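PDB 3KOG: putative pore-forming toxin from Bacteroides vulgatus ATCC 8482, which is of unknown function but may be a secreted or membrane-attached protein that forms pores in membranes. Local coordinates for residues 18-24 with 84-90; 27-31 with 151-155; 109-115 with 182-188; 137-143 with 210-216. All coordinates share one frame; numbering follows the deposited sequence.

Contact 1 of 4, residues 18-24 with 84-90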
# COMPACT_ATOMS: atom_id res chain seq x y z
N LYS A 18 -4.41 3.25 10.01
CA LYS A 18 -3.75 4.23 9.13
C LYS A 18 -3.22 3.57 7.92
O LYS A 18 -2.68 2.47 7.99
CB LYS A 18 -2.68 4.99 9.86
CG LYS A 18 -1.98 6.05 8.99
CD LYS A 18 -0.85 6.77 9.76
CE LYS A 18 -1.35 7.79 10.77
NZ LYS A 18 -0.07 8.43 11.29
N PHE A 19 -3.36 4.25 6.78
CA PHE A 19 -2.89 3.73 5.51
C PHE A 19 -2.32 4.88 4.70
O PHE A 19 -2.95 5.94 4.63
CB PHE A 19 -4.00 3.03 4.76
CG PHE A 19 -3.50 2.16 3.64
CD1 PHE A 19 -3.09 0.86 3.90
CD2 PHE A 19 -3.44 2.64 2.37
CE1 PHE A 19 -2.62 0.07 2.91
CE2 PHE A 19 -2.96 1.85 1.33
CZ PHE A 19 -2.54 0.53 1.64
N ILE A 20 -1.10 4.68 4.18
CA ILE A 20 -0.39 5.68 3.37
C ILE A 20 -0.24 5.24 1.94
O ILE A 20 0.25 4.15 1.66
CB ILE A 20 0.96 6.01 4.00
CG1 ILE A 20 0.74 6.57 5.42
CG2 ILE A 20 1.76 7.03 3.15
CD1 ILE A 20 2.04 6.66 6.26
N ILE A 21 -0.69 6.08 1.03
CA ILE A 21 -0.50 5.89 -0.38
C ILE A 21 0.59 6.82 -0.91
O ILE A 21 0.54 8.06 -0.70
CB ILE A 21 -1.84 6.23 -1.16
CG1 ILE A 21 -2.95 5.23 -0.83
CG2 ILE A 21 -1.54 6.25 -2.74
CD1 ILE A 21 -4.39 5.76 -1.21
N THR A 22 1.57 6.24 -1.56
CA THR A 22 2.70 6.99 -2.10
C THR A 22 2.73 6.92 -3.63
O THR A 22 3.13 5.92 -4.21
CB THR A 22 4.04 6.49 -1.50
OG1 THR A 22 4.01 6.60 -0.06
CG2 THR A 22 5.21 7.30 -2.05
N PRO A 23 2.34 8.02 -4.29
CA PRO A 23 2.40 8.08 -5.75
C PRO A 23 3.84 8.21 -6.23
O PRO A 23 4.66 8.88 -5.59
CB PRO A 23 1.60 9.36 -6.11
CG PRO A 23 1.06 9.86 -4.87
CD PRO A 23 1.69 9.21 -3.72
N VAL A 24 4.14 7.48 -7.30
CA VAL A 24 5.38 7.55 -8.04
C VAL A 24 4.98 7.88 -9.51
O VAL A 24 4.20 7.11 -10.10
CB VAL A 24 6.10 6.21 -8.02
CG1 VAL A 24 7.41 6.30 -8.84
CG2 VAL A 24 6.36 5.72 -6.56
N GLN A 84 -4.33 -1.14 12.90
CA GLN A 84 -3.65 -1.65 11.77
C GLN A 84 -3.00 -0.49 10.99
O GLN A 84 -3.52 0.62 10.92
CB GLN A 84 -4.58 -2.45 10.86
CG GLN A 84 -5.08 -3.71 11.46
CD GLN A 84 -5.76 -4.59 10.44
OE1 GLN A 84 -6.90 -4.31 10.04
NE2 GLN A 84 -5.09 -5.68 10.03
N PHE A 85 -1.85 -0.79 10.43
CA PHE A 85 -1.09 0.17 9.67
C PHE A 85 -0.59 -0.47 8.38
O PHE A 85 0.09 -1.51 8.39
CB PHE A 85 0.08 0.72 10.49
CG PHE A 85 0.97 1.61 9.66
CD1 PHE A 85 0.56 2.89 9.31
CD2 PHE A 85 2.13 1.08 9.06
CE1 PHE A 85 1.35 3.72 8.45
CE2 PHE A 85 2.91 1.88 8.18
CZ PHE A 85 2.52 3.21 7.90
N GLY A 86 -0.83 0.21 7.25
CA GLY A 86 -0.36 -0.23 5.96
C GLY A 86 0.10 0.92 5.07
O GLY A 86 -0.19 2.09 5.35
N ALA A 87 0.82 0.58 4.00
CA ALA A 87 1.24 1.56 3.03
C ALA A 87 1.35 0.85 1.67
O ALA A 87 1.71 -0.33 1.64
CB ALA A 87 2.59 2.17 3.43
N LYS A 88 1.16 1.59 0.58
CA LYS A 88 1.27 1.01 -0.79
C LYS A 88 1.74 2.13 -1.68
O LYS A 88 1.28 3.28 -1.53
CB LYS A 88 -0.14 0.60 -1.25
CG LYS A 88 -0.21 -0.57 -2.22
CD LYS A 88 -1.66 -0.79 -2.76
CE LYS A 88 -2.82 -0.72 -1.72
NZ LYS A 88 -4.00 -1.65 -1.93
N GLU A 89 2.62 1.82 -2.60
CA GLU A 89 3.01 2.73 -3.68
C GLU A 89 2.08 2.59 -4.85
O GLU A 89 1.54 1.49 -5.07
CB GLU A 89 4.44 2.42 -4.18
CG GLU A 89 5.47 2.81 -3.20
CD GLU A 89 6.90 2.79 -3.78
OE1 GLU A 89 7.14 2.07 -4.77
OE2 GLU A 89 7.76 3.51 -3.21
N VAL A 90 1.85 3.67 -5.59
CA VAL A 90 1.06 3.55 -6.80
C VAL A 90 1.78 4.28 -7.90
O VAL A 90 2.22 5.43 -7.72
CB VAL A 90 -0.37 4.12 -6.63
CG1 VAL A 90 -0.34 5.59 -6.22
CG2 VAL A 90 -1.25 3.86 -7.91

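Contact 2 of 4, residues 27-31 with 151-155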
# COMPACT_ATOMS: atom_id res chain seq x y z
N ASP A 27 7.57 9.43 -16.30
CA ASP A 27 7.47 9.94 -17.61
C ASP A 27 7.92 8.83 -18.57
O ASP A 27 9.09 8.51 -18.62
CB ASP A 27 8.37 11.16 -17.74
CG ASP A 27 8.41 11.72 -19.12
OD1 ASP A 27 7.71 11.26 -20.05
OD2 ASP A 27 9.16 12.68 -19.27
N ALA A 28 6.98 8.28 -19.30
CA ALA A 28 7.19 7.09 -20.14
C ALA A 28 8.06 7.41 -21.33
O ALA A 28 8.64 6.49 -21.95
CB ALA A 28 5.82 6.55 -20.62
N THR A 29 8.13 8.68 -21.68
CA THR A 29 8.86 9.01 -22.87
C THR A 29 10.34 8.84 -22.63
O THR A 29 11.10 8.52 -23.55
CB THR A 29 8.44 10.39 -23.43
OG1 THR A 29 8.70 11.39 -22.48
CG2 THR A 29 6.90 10.35 -23.76
N THR A 30 10.75 8.95 -21.39
CA THR A 30 12.12 8.78 -21.07
C THR A 30 12.44 7.72 -20.02
O THR A 30 13.60 7.34 -19.86
CB THR A 30 12.64 10.15 -20.70
OG1 THR A 30 14.06 10.10 -20.57
CG2 THR A 30 12.00 10.65 -19.45
N GLY A 31 11.44 7.24 -19.32
CA GLY A 31 11.63 6.31 -18.22
C GLY A 31 12.04 6.94 -16.90
O GLY A 31 12.53 6.26 -16.04
N GLU A 151 8.81 3.74 -25.76
CA GLU A 151 7.82 4.34 -24.85
C GLU A 151 6.99 3.22 -24.19
O GLU A 151 6.79 3.22 -22.96
CB GLU A 151 6.93 5.31 -25.64
CG GLU A 151 6.26 6.35 -24.77
CD GLU A 151 5.29 7.24 -25.47
OE1 GLU A 151 5.25 7.26 -26.70
OE2 GLU A 151 4.56 7.97 -24.76
N ILE A 152 6.54 2.27 -25.01
CA ILE A 152 5.79 1.11 -24.52
C ILE A 152 6.68 0.31 -23.54
O ILE A 152 6.26 -0.05 -22.43
CB ILE A 152 5.27 0.24 -25.64
CG1 ILE A 152 4.15 0.97 -26.40
CG2 ILE A 152 4.79 -1.10 -25.06
CD1 ILE A 152 3.75 0.31 -27.75
N LYS A 153 7.92 0.08 -23.95
CA LYS A 153 8.87 -0.64 -23.09
C LYS A 153 9.10 0.08 -21.76
O LYS A 153 9.19 -0.57 -20.71
CB LYS A 153 10.21 -0.92 -23.81
CG LYS A 153 10.02 -1.90 -24.99
CD LYS A 153 11.34 -2.27 -25.72
CE LYS A 153 11.98 -1.09 -26.41
NZ LYS A 153 13.16 -1.50 -27.33
N ASN A 154 9.16 1.41 -21.79
CA ASN A 154 9.37 2.18 -20.56
C ASN A 154 8.21 2.04 -19.57
O ASN A 154 8.41 1.97 -18.33
CB ASN A 154 9.59 3.68 -20.89
CG ASN A 154 10.97 3.95 -21.48
OD1 ASN A 154 11.87 3.15 -21.32
ND2 ASN A 154 11.14 5.09 -22.16
N ILE A 155 7.00 2.05 -20.12
CA ILE A 155 5.80 1.84 -19.35
C ILE A 155 5.84 0.48 -18.63
O ILE A 155 5.59 0.37 -17.42
CB ILE A 155 4.53 1.96 -20.26
CG1 ILE A 155 4.38 3.37 -20.80
CG2 ILE A 155 3.27 1.63 -19.44
CD1 ILE A 155 3.22 3.63 -21.82

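Contact 3 of 4, residues 109-115 with 182-188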
# COMPACT_ATOMS: atom_id res chain seq x y z
N ILE A 109 -2.79 -12.83 0.92
CA ILE A 109 -1.75 -12.80 1.94
C ILE A 109 -0.73 -13.79 1.46
O ILE A 109 -1.03 -14.96 1.24
CB ILE A 109 -2.27 -13.20 3.34
CG1 ILE A 109 -3.29 -12.16 3.82
CG2 ILE A 109 -1.09 -13.40 4.31
CD1 ILE A 109 -4.29 -12.65 4.89
N GLU A 110 0.50 -13.33 1.27
CA GLU A 110 1.57 -14.26 0.92
C GLU A 110 2.22 -14.90 2.16
O GLU A 110 2.55 -16.07 2.13
CB GLU A 110 2.63 -13.52 0.15
CG GLU A 110 3.80 -14.33 -0.24
CD GLU A 110 4.77 -13.53 -1.07
OE1 GLU A 110 5.24 -12.47 -0.60
OE2 GLU A 110 5.06 -14.00 -2.19
N THR A 111 2.47 -14.10 3.18
CA THR A 111 3.12 -14.55 4.40
C THR A 111 2.51 -13.82 5.57
O THR A 111 2.17 -12.64 5.45
CB THR A 111 4.65 -14.31 4.35
OG1 THR A 111 5.16 -15.00 3.22
CG2 THR A 111 5.34 -14.84 5.61
N THR A 112 2.29 -14.53 6.68
CA THR A 112 1.85 -13.93 7.92
C THR A 112 2.99 -14.21 8.92
O THR A 112 3.50 -15.34 8.93
CB THR A 112 0.53 -14.54 8.39
OG1 THR A 112 -0.47 -14.30 7.41
CG2 THR A 112 0.04 -13.94 9.70
N LYS A 113 3.45 -13.18 9.62
CA LYS A 113 4.47 -13.32 10.69
C LYS A 113 3.79 -12.88 11.98
O LYS A 113 3.00 -11.92 11.98
CB LYS A 113 5.67 -12.41 10.45
CG LYS A 113 6.35 -12.59 9.11
CD LYS A 113 7.81 -12.04 9.10
CE LYS A 113 7.98 -10.81 9.98
NZ LYS A 113 9.05 -9.89 9.49
N HIS A 114 4.11 -13.55 13.08
CA HIS A 114 3.47 -13.28 14.33
C HIS A 114 4.51 -13.38 15.44
O HIS A 114 5.20 -14.38 15.55
CB HIS A 114 2.37 -14.31 14.56
CG HIS A 114 1.56 -14.05 15.79
ND1 HIS A 114 1.02 -15.06 16.56
CD2 HIS A 114 1.19 -12.89 16.38
CE1 HIS A 114 0.33 -14.52 17.55
NE2 HIS A 114 0.43 -13.21 17.47
N SER A 115 4.61 -12.35 16.25
CA SER A 115 5.45 -12.39 17.42
C SER A 115 4.88 -13.33 18.51
O SER A 115 3.71 -13.79 18.43
CB SER A 115 5.58 -10.99 17.99
OG SER A 115 4.35 -10.58 18.55
N SER A 182 0.49 -8.95 21.06
CA SER A 182 1.36 -9.48 20.05
C SER A 182 1.25 -8.65 18.78
O SER A 182 0.39 -7.78 18.65
CB SER A 182 1.05 -10.96 19.75
OG SER A 182 -0.26 -11.11 19.20
N VAL A 183 2.13 -8.94 17.82
CA VAL A 183 2.07 -8.21 16.56
C VAL A 183 2.06 -9.19 15.39
O VAL A 183 2.88 -10.06 15.32
CB VAL A 183 3.25 -7.22 16.44
CG1 VAL A 183 3.16 -6.42 15.13
CG2 VAL A 183 3.27 -6.28 17.65
N PHE A 184 1.15 -8.98 14.45
CA PHE A 184 1.20 -9.61 13.13
C PHE A 184 1.78 -8.67 12.08
O PHE A 184 1.55 -7.47 12.11
CB PHE A 184 -0.18 -10.08 12.66
CG PHE A 184 -0.75 -11.21 13.43
CD1 PHE A 184 -1.46 -10.99 14.61
CD2 PHE A 184 -0.67 -12.49 12.93
CE1 PHE A 184 -2.03 -12.09 15.32
CE2 PHE A 184 -1.20 -13.57 13.64
CZ PHE A 184 -1.89 -13.34 14.83
N VAL A 185 2.54 -9.23 11.16
CA VAL A 185 2.97 -8.56 9.95
C VAL A 185 2.53 -9.43 8.78
O VAL A 185 2.90 -10.60 8.69
CB VAL A 185 4.50 -8.35 9.93
CG1 VAL A 185 4.93 -7.68 8.61
CG2 VAL A 185 4.93 -7.52 11.15
N ASP A 186 1.73 -8.85 7.87
CA ASP A 186 1.29 -9.57 6.71
C ASP A 186 1.91 -8.97 5.47
O ASP A 186 1.79 -7.79 5.26
CB ASP A 186 -0.22 -9.52 6.59
CG ASP A 186 -0.92 -10.37 7.66
OD1 ASP A 186 -1.09 -9.88 8.78
OD2 ASP A 186 -1.30 -11.52 7.39
N TYR A 187 2.51 -9.82 4.64
CA TYR A 187 2.96 -9.46 3.33
C TYR A 187 1.89 -9.83 2.35
O TYR A 187 1.49 -10.96 2.26
CB TYR A 187 4.26 -10.20 2.97
CG TYR A 187 5.46 -9.92 3.82
CD1 TYR A 187 5.55 -8.78 4.58
CD2 TYR A 187 6.55 -10.78 3.78
CE1 TYR A 187 6.66 -8.51 5.32
CE2 TYR A 187 7.67 -10.51 4.52
CZ TYR A 187 7.70 -9.37 5.31
OH TYR A 187 8.81 -9.06 6.07
N MSE A 188 1.43 -8.83 1.61
CA MSE A 188 0.36 -8.92 0.65
C MSE A 188 1.00 -8.98 -0.77
O MSE A 188 1.96 -8.23 -1.05
CB MSE A 188 -0.50 -7.64 0.74
CG MSE A 188 -1.01 -7.25 2.16
SE MSE A 188 -2.01 -8.70 2.93
CE MSE A 188 -3.31 -8.97 1.55

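Contact 4 of 4, residues 137-143 with 210-216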
# COMPACT_ATOMS: atom_id res chain seq x y z
N GLY A 137 7.33 -3.38 -3.38
CA GLY A 137 7.86 -3.34 -4.71
C GLY A 137 6.99 -4.09 -5.68
O GLY A 137 5.86 -4.38 -5.39
N SER A 138 7.54 -4.39 -6.84
CA SER A 138 6.76 -4.73 -8.00
C SER A 138 7.67 -5.46 -9.02
O SER A 138 8.84 -5.10 -9.17
CB SER A 138 6.22 -3.44 -8.58
OG SER A 138 5.42 -3.66 -9.69
N GLU A 139 7.12 -6.51 -9.64
CA GLU A 139 7.77 -7.28 -10.71
C GLU A 139 6.77 -7.62 -11.82
O GLU A 139 5.62 -8.00 -11.54
CB GLU A 139 8.41 -8.58 -10.15
CG GLU A 139 7.50 -9.40 -9.21
CD GLU A 139 8.04 -10.81 -8.87
OE1 GLU A 139 9.23 -11.11 -9.19
OE2 GLU A 139 7.27 -11.62 -8.27
N VAL A 140 7.18 -7.49 -13.07
CA VAL A 140 6.34 -7.89 -14.21
C VAL A 140 6.55 -9.38 -14.41
O VAL A 140 7.67 -9.82 -14.58
CB VAL A 140 6.68 -7.10 -15.49
CG1 VAL A 140 5.92 -7.67 -16.71
CG2 VAL A 140 6.31 -5.64 -15.31
N ILE A 141 5.48 -10.18 -14.31
CA ILE A 141 5.61 -11.65 -14.41
C ILE A 141 5.15 -12.15 -15.76
O ILE A 141 5.34 -13.31 -16.09
CB ILE A 141 4.92 -12.39 -13.24
CG1 ILE A 141 3.37 -12.24 -13.26
CG2 ILE A 141 5.57 -11.94 -11.90
CD1 ILE A 141 2.59 -13.02 -12.20
N LYS A 142 4.53 -11.28 -16.56
CA LYS A 142 4.11 -11.68 -17.89
C LYS A 142 4.01 -10.43 -18.73
O LYS A 142 3.53 -9.38 -18.28
CB LYS A 142 2.76 -12.42 -17.83
CG LYS A 142 2.30 -13.00 -19.13
CD LYS A 142 1.05 -13.87 -18.94
CE LYS A 142 0.44 -14.19 -20.33
NZ LYS A 142 -0.88 -14.85 -20.21
N ASN A 143 4.44 -10.56 -19.98
CA ASN A 143 4.50 -9.45 -20.88
C ASN A 143 4.30 -9.94 -22.30
O ASN A 143 5.13 -10.67 -22.82
CB ASN A 143 5.86 -8.77 -20.73
CG ASN A 143 6.10 -7.70 -21.75
OD1 ASN A 143 5.19 -7.24 -22.44
ND2 ASN A 143 7.35 -7.23 -21.81
N SER A 210 -0.41 -6.08 -23.28
CA SER A 210 -0.94 -6.51 -21.98
C SER A 210 0.20 -7.08 -21.15
O SER A 210 1.06 -7.78 -21.67
CB SER A 210 -2.01 -7.58 -22.16
OG SER A 210 -2.46 -7.99 -20.90
N PHE A 211 0.22 -6.78 -19.88
CA PHE A 211 1.25 -7.32 -18.99
C PHE A 211 0.67 -7.52 -17.60
O PHE A 211 -0.37 -6.89 -17.24
CB PHE A 211 2.50 -6.44 -18.98
CG PHE A 211 2.28 -5.04 -18.43
CD1 PHE A 211 1.73 -4.06 -19.22
CD2 PHE A 211 2.65 -4.73 -17.15
CE1 PHE A 211 1.53 -2.77 -18.75
CE2 PHE A 211 2.47 -3.45 -16.65
CZ PHE A 211 1.91 -2.47 -17.47
N THR A 212 1.30 -8.43 -16.85
CA THR A 212 0.82 -8.79 -15.52
C THR A 212 1.89 -8.48 -14.48
O THR A 212 3.06 -8.80 -14.67
CB THR A 212 0.42 -10.28 -15.46
OG1 THR A 212 -0.60 -10.53 -16.45
CG2 THR A 212 -0.08 -10.65 -14.04
N VAL A 213 1.46 -7.86 -13.40
CA VAL A 213 2.37 -7.42 -12.33
C VAL A 213 2.06 -8.05 -10.97
O VAL A 213 0.91 -8.00 -10.50
CB VAL A 213 2.28 -5.93 -12.16
CG1 VAL A 213 3.29 -5.46 -11.10
CG2 VAL A 213 2.49 -5.23 -13.55
N ASP A 214 3.09 -8.57 -10.31
CA ASP A 214 2.96 -8.89 -8.90
C ASP A 214 3.56 -7.76 -8.10
O ASP A 214 4.71 -7.36 -8.30
CB ASP A 214 3.69 -10.19 -8.52
CG ASP A 214 2.94 -11.45 -8.89
OD1 ASP A 214 1.73 -11.43 -9.26
OD2 ASP A 214 3.56 -12.51 -8.73
N SER A 215 2.76 -7.18 -7.22
CA SER A 215 3.19 -6.07 -6.40
C SER A 215 2.97 -6.45 -4.92
O SER A 215 2.03 -7.18 -4.57
CB SER A 215 2.46 -4.75 -6.72
OG SER A 215 1.08 -4.83 -6.58
N TYR A 216 3.84 -5.91 -4.09
CA TYR A 216 3.95 -6.32 -2.70
C TYR A 216 3.84 -5.14 -1.80
O TYR A 216 4.38 -4.11 -2.10
CB TYR A 216 5.28 -7.02 -2.44
CG TYR A 216 5.44 -8.27 -3.25
CD1 TYR A 216 5.94 -8.22 -4.55
CD2 TYR A 216 5.04 -9.49 -2.74
CE1 TYR A 216 6.04 -9.34 -5.31
CE2 TYR A 216 5.16 -10.64 -3.49
CZ TYR A 216 5.67 -10.55 -4.77
OH TYR A 216 5.77 -11.68 -5.54

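Contact 1 of 4, residues 18-24 with 84-90
K18 N donates to Q84 O at 2.9 Å, the first of seven backbone hydrogen bonds that join 18-24 to 84-90 as parallel beta strands. The pairing belongs to the large mixed sheet, within the DUF3869 region of the transthyretin clan. Four donors come from 18-24 and three from 84-90. K88 N meets I20 O almost head-on, with a C=O...N angle of 170°. V90 N instead reaches T22 O from well above the carbonyl plane. CA-H...O contacts such as A87 CA to I20 O, 3.1 Å, fill in between.

E89 forms a salt bridge with R164, and K88 NZ is bonded to T76 O. On the face of F19, I21 and V90, the packing continues onto strands 58-66 and 69-77. I21 CG2 touches V90 CG1 at 3.7 Å. On the other face, the F85 ring takes K18 CB and I20 CD1 at its edge, with I20 CD1 3.7 Å from F85 CE1.

The F19 ring leans across the strand beside it because CG is anti to the backbone N (chi1 -164°). G86 has no side chain in its way. A87 CA lies over one face of this ring, and K88 CE meets its edge 3.6 Å from F19 CZ.

Contact 2 of 4, residues 27-31 with 151-155
N154 reaches from the helix to A28 in the turn 27-31. Its CB already lies close to the turn, 3.1 Å from A28 O. CG is anti to the carbonyl carbon (chi1 -74°), and this brings the amide alongside the turn. At the tip, ND2 donates to A28 O at 2.9 Å, with an N-H...O angle of 158°. The oxygen lies in the amide plane of N154. Seen from A28, however, the donor sits above the carbonyl plane. ND2 also passes 3.6 Å from G31 N, which is a packing contact.

Two neighbours on the helix complete the contact. I155 CG1 presses on A28 CB at 3.5 Å, which is tight for two carbons. E151 CG rests near A28 O, and its extended chain runs beside T29, so that OE2 comes 3.5 Å from T29 CG2. The carboxylate of E151 is held by S95 and N97, outside this contact.

The turn is also braced from within. D27 OD1 accepts from T29 OG1 at 2.6 Å and from T29 N, both from the same face of the carboxylate. D27 O accepts from G31 N and more loosely from T30 N. G31 has a positive phi, which suits glycine. This is an Asx turn in the link between strands 18-27 and 32-33, packed against the short helix 150-158.

Contact 3 of 4, residues 109-115 with 182-188
The H114 and F184 rings form an offset stack, with centroids 3.8 Å apart and planes 7° from parallel. F184 CZ lies over the centre of the imidazole, and H114 CD2 over the centre of the phenyl. At the imidazole edge, in its plane, NE2 and S182 OG share a 2.8 Å hydrogen bond. T112 CG2 meets the edge of the F184 ring. H114 CG is anti to the backbone N (chi1 -175°), which carries the ring across to strand 182-188. F117 meets the H114 ring nearly at a right angle.

The strands are antiparallel neighbours in the large sheet, and a classic beta bulge interrupts them. E110 and T111 both face Y187: E110 N bonds to Y187 O at 2.8 Å, while the bond from T111 N is weak. Beyond the bulge, K113 and V185 exchange two backbone bonds. S115 OG accepts from V183 N at 2.9 Å.

T112 OG1 donates to D186 OD2 at 2.9 Å, from above the carboxylate plane, the two side chains lying side by side. I109 CG1 packs on the selenium of M188 at 3.8 Å. On the other face, the Y187 hydroxyl is bonded to T133 O.

Contact 4 of 4, residues 137-143 with 210-216
Strands 137-143 and 210-216 run antiparallel at 148°, with paired backbone bonds between E139 and D214. On one face, in one of two conformers of E139, Y216 OH donates to E139 OE2 at 3.1 Å. The carboxylate oxygen lies at the ring edge, in its plane, but the hydroxyl approaches from above the carboxylate plane. In this conformer E139 OE2 is also 3.8 Å from D214 OD2, two like charges close together. D214 OD1 is bonded to T191, and K189 lies at long range from OD2.

The register slips by one at a classic beta bulge, where I141 and K142 both face T212. I141 N bonds to T212 O at 2.8 Å, and the bond from K142 N is weak. I141 crosses D214 at about a right angle and lays CD1 3.5 Å from D214 OD1.

The opposite face carries V140, F211 and V213. V140 CG2 touches F211 CD2 and V213 CG2, each at 4.2 Å. The F211 ring also meets Y159 and Y194, and I156 of helix 150-158 packs on it. S138 OG bonds to Y159 O and lies 3.1 Å from V213 CG1.

How the contacts relate
Contacts 1, 3 and 4 belong to one large mixed sheet. Strand 207-225 ties them together: it pairs with 85-94 of contact 1, with 179-198 of contact 3, and with 126-143 in contact 4 itself. Contacts 3 and 4 touch, with E110 OE1 3.4 Å from Y216 CE2, although their centres are 22 Å apart. Contact 1 lies about 17 Å from contact 3 and 18 Å from contact 4, centre to centre. Contact 2 sits at one end, about 35 Å from the centre of contact 3. Its loop follows strand 18-27 of contact 1, and its helix follows strand 126-143. No active site is established; glycerol near V90 and S138 and methylpentanediol near Q84 and D186 probably come from crystallisation.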